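Local coordinates for protein GH62 arabinofuranosidase (Podospora anserina, PDB 4N4B) that cleaves terminal alpha-L-arabinofuranoside residues, probably from the arabinose side chains of xylan, at residues V74-A79 with R306-G311. Residues are numbered along the deposited sequence; the frame is centred on the assembly and turned at random.
Sequences VYFTFA and RFMYQG
Met308 touches both Phe76 and Phe78 through a single methyl group, a compact example of how side chains from neighbouring blades of a beta-propeller pack together where their strands share no backbone contact. In this five-bladed propeller, residues 74-79 run along strand 70-78 of one blade, while 306-311 form a strand of the blade that strand 28-30, near the start of the chain, helps to complete. The two segments are separated by 226 residues in sequence, yet meet in the buried interior; they bury 73 Å² between them, both sides summed, all of it through three side chains.

All of it is apolar. Met308 points toward the other blade and its side chain is extended, SD lying anti to CB (chi2 -176°), which carries CE to the tip with SD behind it. This methyl arrives at the edge of the Phe76 ring, near its plane, and stands 4.3 Å from CE2 of Phe76. The bond from CA to CB of Phe76 does not aim at 306-311, but the ring at its end comes nearer. Phe78 does point that way, and its ring lies beside that of Phe76, with CE1 of Phe78 3.8 Å from CE2 of Phe76.

Pro50 and Ile52 of strand 46-55, in the blade of the phenylalanines, extend the inter-blade contact to Met308; Phe329 of strand 326-332 backs it from its own blade. Val61 lies against both phenylalanines, Phe89 meets the Phe76 ring, and His59 stacks on Phe78. The Met308 side chain is about 10 Å from a bound calcium ion, too far to coordinate it. The methyl's second partner is Phe78, whose CZ is 4.4 Å from CE of Met308.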
ATOM      1  N   VAL A  74      -9.090  -0.925   9.657  1.00  7.23           N
ATOM      2  CA  VAL A  74      -9.753   0.254  10.209  1.00  7.66           C
ATOM      3  C   VAL A  74      -9.891   1.323   9.128  1.00  7.75           C
ATOM      4  O   VAL A  74      -9.053   1.424   8.287  1.00  8.35           O
ATOM      5  CB  VAL A  74      -8.999   0.777  11.468  1.00  7.98           C
ATOM      6  CG1 VAL A  74      -7.586   1.329  11.113  1.00  8.60           C
ATOM      7  CG2 VAL A  74      -9.794   1.852  12.215  1.00  8.32           C
ATOM      8  N   TYR A  75     -10.979   2.098   9.223  1.00  8.02           N
ATOM      9  CA  TYR A  75     -11.246   3.291   8.358  1.00  7.62           C
ATOM     10  C   TYR A  75     -11.240   4.543   9.208  1.00  7.62           C
ATOM     11  O   TYR A  75     -11.759   4.564  10.346  1.00  7.98           O
ATOM     12  CB  TYR A  75     -12.639   3.146   7.748  1.00  7.70           C
ATOM     13  CG  TYR A  75     -13.129   4.366   6.992  1.00  8.74           C
ATOM     14  CD1 TYR A  75     -12.566   4.792   5.816  1.00  8.00           C
ATOM     15  CD2 TYR A  75     -14.162   5.135   7.536  1.00  8.44           C
ATOM     16  CE1 TYR A  75     -12.983   5.921   5.198  1.00  9.52           C
ATOM     17  CE2 TYR A  75     -14.666   6.268   6.901  1.00  9.38           C
ATOM     18  CZ  TYR A  75     -14.077   6.657   5.776  1.00  8.88           C
ATOM     19  OH  TYR A  75     -14.544   7.807   5.087  1.00 11.74           O
ATOM     20  N   PHE A  76     -10.667   5.576   8.697  1.00  7.34           N
ATOM     21  CA  PHE A  76     -10.775   6.907   9.302  1.00  7.54           C
ATOM     22  C   PHE A  76     -10.659   7.956   8.250  1.00  8.31           C
ATOM     23  O   PHE A  76     -10.179   7.750   7.126  1.00  8.82           O
ATOM     24  CB  PHE A  76      -9.805   7.065  10.477  1.00  9.51           C
ATOM     25  CG  PHE A  76      -8.352   6.851  10.144  1.00  9.48           C
ATOM     26  CD1 PHE A  76      -7.847   5.550  10.109  1.00 10.02           C
ATOM     27  CD2 PHE A  76      -7.508   7.915   9.857  1.00  9.28           C
ATOM     28  CE1 PHE A  76      -6.479   5.356   9.785  1.00  8.92           C
ATOM     29  CE2 PHE A  76      -6.170   7.657   9.555  1.00 10.13           C
ATOM     30  CZ  PHE A  76      -5.684   6.402   9.509  1.00 10.29           C
ATOM     31  N   THR A  77     -11.020   9.223   8.604  1.00  9.25           N
ATOM     32  CA  THR A  77     -11.164  10.310   7.661  1.00  9.27           C
ATOM     33  C   THR A  77     -10.890  11.650   8.279  1.00  9.22           C
ATOM     34  O   THR A  77     -11.117  11.781   9.488  1.00 10.99           O
ATOM     35  CB  THR A  77     -12.570  10.242   7.029  1.00 11.00           C
ATOM     36  OG1 THR A  77     -12.746  11.301   6.056  1.00 10.92           O
ATOM     37  CG2 THR A  77     -13.661  10.274   8.024  1.00 11.77           C
ATOM     38  N   PHE A  78     -10.379  12.584   7.530  1.00  9.80           N
ATOM     39  CA  PHE A  78     -10.028  13.880   8.071  1.00 10.17           C
ATOM     40  C   PHE A  78      -9.796  14.783   6.895  1.00 10.95           C
ATOM     41  O   PHE A  78      -9.406  14.373   5.881  1.00 11.04           O
ATOM     42  CB  PHE A  78      -8.714  13.799   8.932  1.00 11.51           C
ATOM     43  CG  PHE A  78      -7.594  13.069   8.253  1.00 10.46           C
ATOM     44  CD1 PHE A  78      -7.508  11.710   8.371  1.00 11.11           C
ATOM     45  CD2 PHE A  78      -6.690  13.717   7.484  1.00 10.86           C
ATOM     46  CE1 PHE A  78      -6.522  11.008   7.738  1.00 10.90           C
ATOM     47  CE2 PHE A  78      -5.709  13.019   6.831  1.00 12.41           C
ATOM     48  CZ  PHE A  78      -5.639  11.637   6.941  1.00 11.91           C
ATOM     49  N   ALA A  79      -9.993  16.065   7.136  1.00 11.84           N
ATOM     50  CA  ALA A  79      -9.665  17.058   6.157  1.00 13.40           C
ATOM     51  C   ALA A  79      -8.174  17.472   6.251  1.00 15.20           C
ATOM     52  O   ALA A  79      -7.370  16.885   5.655  1.00 15.21           O
ATOM     53  CB  ALA A  79     -10.606  18.253   6.286  1.00 14.53           C
ATOM     54  N   ARG A 306       2.486  13.253  -2.234  1.00  9.66           N
ATOM     55  CA  ARG A 306       2.602  13.084  -0.808  1.00  9.35           C
ATOM     56  C   ARG A 306       2.291  11.603  -0.567  1.00 10.58           C
ATOM     57  O   ARG A 306       1.461  10.968  -1.266  1.00 10.24           O
ATOM     58  CB  ARG A 306       1.537  13.928  -0.120  1.00 12.22           C
ATOM     59  CG  ARG A 306       1.668  15.474  -0.323  1.00 14.86           C
ATOM     60  CD  ARG A 306       0.901  15.935  -1.492  1.00 19.61           C
ATOM     61  NE  ARG A 306      -0.527  15.930  -1.178  1.00 23.59           N
ATOM     62  CZ  ARG A 306      -1.529  15.813  -2.042  1.00 26.72           C
ATOM     63  NH1 ARG A 306      -1.321  15.663  -3.406  1.00 27.56           N
ATOM     64  NH2 ARG A 306      -2.744  15.862  -1.577  1.00 25.99           N
ATOM     65  N   PHE A 307       2.987  11.038   0.397  1.00  9.66           N
ATOM     66  CA  PHE A 307       3.029   9.571   0.611  1.00  9.66           C
ATOM     67  C   PHE A 307       2.746   9.341   2.105  1.00  8.76           C
ATOM     68  O   PHE A 307       3.539   9.814   2.975  1.00  9.50           O
ATOM     69  CB  PHE A 307       4.356   9.024   0.179  1.00 10.96           C
ATOM     70  CG  PHE A 307       4.535   7.523   0.272  1.00  9.31           C
ATOM     71  CD1 PHE A 307       4.068   6.673  -0.729  1.00  8.84           C
ATOM     72  CD2 PHE A 307       5.287   6.959   1.292  1.00 10.70           C
ATOM     73  CE1 PHE A 307       4.311   5.317  -0.705  1.00 10.19           C
ATOM     74  CE2 PHE A 307       5.523   5.604   1.331  1.00 10.61           C
ATOM     75  CZ  PHE A 307       5.005   4.731   0.368  1.00 10.31           C
ATOM     76  N   MET A 308       1.603   8.756   2.467  1.00  7.04           N
ATOM     77  CA  MET A 308       1.343   8.364   3.837  1.00  7.24           C
ATOM     78  C   MET A 308       2.123   7.107   4.079  1.00  7.83           C
ATOM     79  O   MET A 308       2.005   6.173   3.292  1.00  8.61           O
ATOM     80  CB  MET A 308      -0.144   8.164   4.048  1.00  8.07           C
ATOM     81  CG  MET A 308      -0.501   8.215   5.520  1.00  8.88           C
ATOM     82  SD  MET A 308      -2.236   7.869   5.807  1.00  9.30           S
ATOM     83  CE  MET A 308      -2.498   8.523   7.417  1.00 11.22           C
ATOM     84  N   TYR A 309       2.881   7.044   5.170  1.00  7.71           N
ATOM     85  CA  TYR A 309       3.760   5.902   5.454  1.00  7.31           C
ATOM     86  C   TYR A 309       3.707   5.531   6.879  1.00  7.76           C
ATOM     87  O   TYR A 309       3.247   6.254   7.753  1.00  8.11           O
ATOM     88  CB  TYR A 309       5.166   6.201   4.966  1.00  8.28           C
ATOM     89  CG  TYR A 309       5.917   7.121   5.942  1.00  9.10           C
ATOM     90  CD1 TYR A 309       5.705   8.491   6.000  1.00  8.47           C
ATOM     91  CD2 TYR A 309       6.854   6.601   6.829  1.00  9.27           C
ATOM     92  CE1 TYR A 309       6.381   9.319   6.867  1.00  9.74           C
ATOM     93  CE2 TYR A 309       7.574   7.421   7.679  1.00  8.80           C
ATOM     94  CZ  TYR A 309       7.304   8.770   7.676  1.00  9.70           C
ATOM     95  OH  TYR A 309       8.078   9.576   8.558  1.00 10.89           O
ATOM     96  N   GLN A 310       4.264   4.365   7.177  1.00  8.37           N
ATOM     97  CA  GLN A 310       4.428   3.895   8.563  1.00  7.68           C
ATOM     98  C   GLN A 310       5.905   3.955   8.967  1.00  7.70           C
ATOM     99  O   GLN A 310       6.805   3.611   8.201  1.00  7.98           O
ATOM    100  CB  GLN A 310       3.867   2.491   8.738  1.00  8.83           C
ATOM    101  CG  GLN A 310       4.579   1.415   7.994  1.00  9.29           C
ATOM    102  CD  GLN A 310       3.970   0.056   8.222  1.00  9.58           C
ATOM    103  OE1 GLN A 310       2.797  -0.120   8.481  1.00 10.22           O
ATOM    104  NE2 GLN A 310       4.818  -0.986   8.070  1.00 10.00           N
ATOM    105  N   GLY A 311       6.031   4.340  10.203  1.00  8.60           N
ATOM    106  CA  GLY A 311       7.313   4.390  10.836  1.00  8.26           C
ATOM    107  C   GLY A 311       7.239   3.940  12.300  1.00  8.38           C
ATOM    108  O   GLY A 311       6.234   3.731  12.788  1.00  8.87           O
TER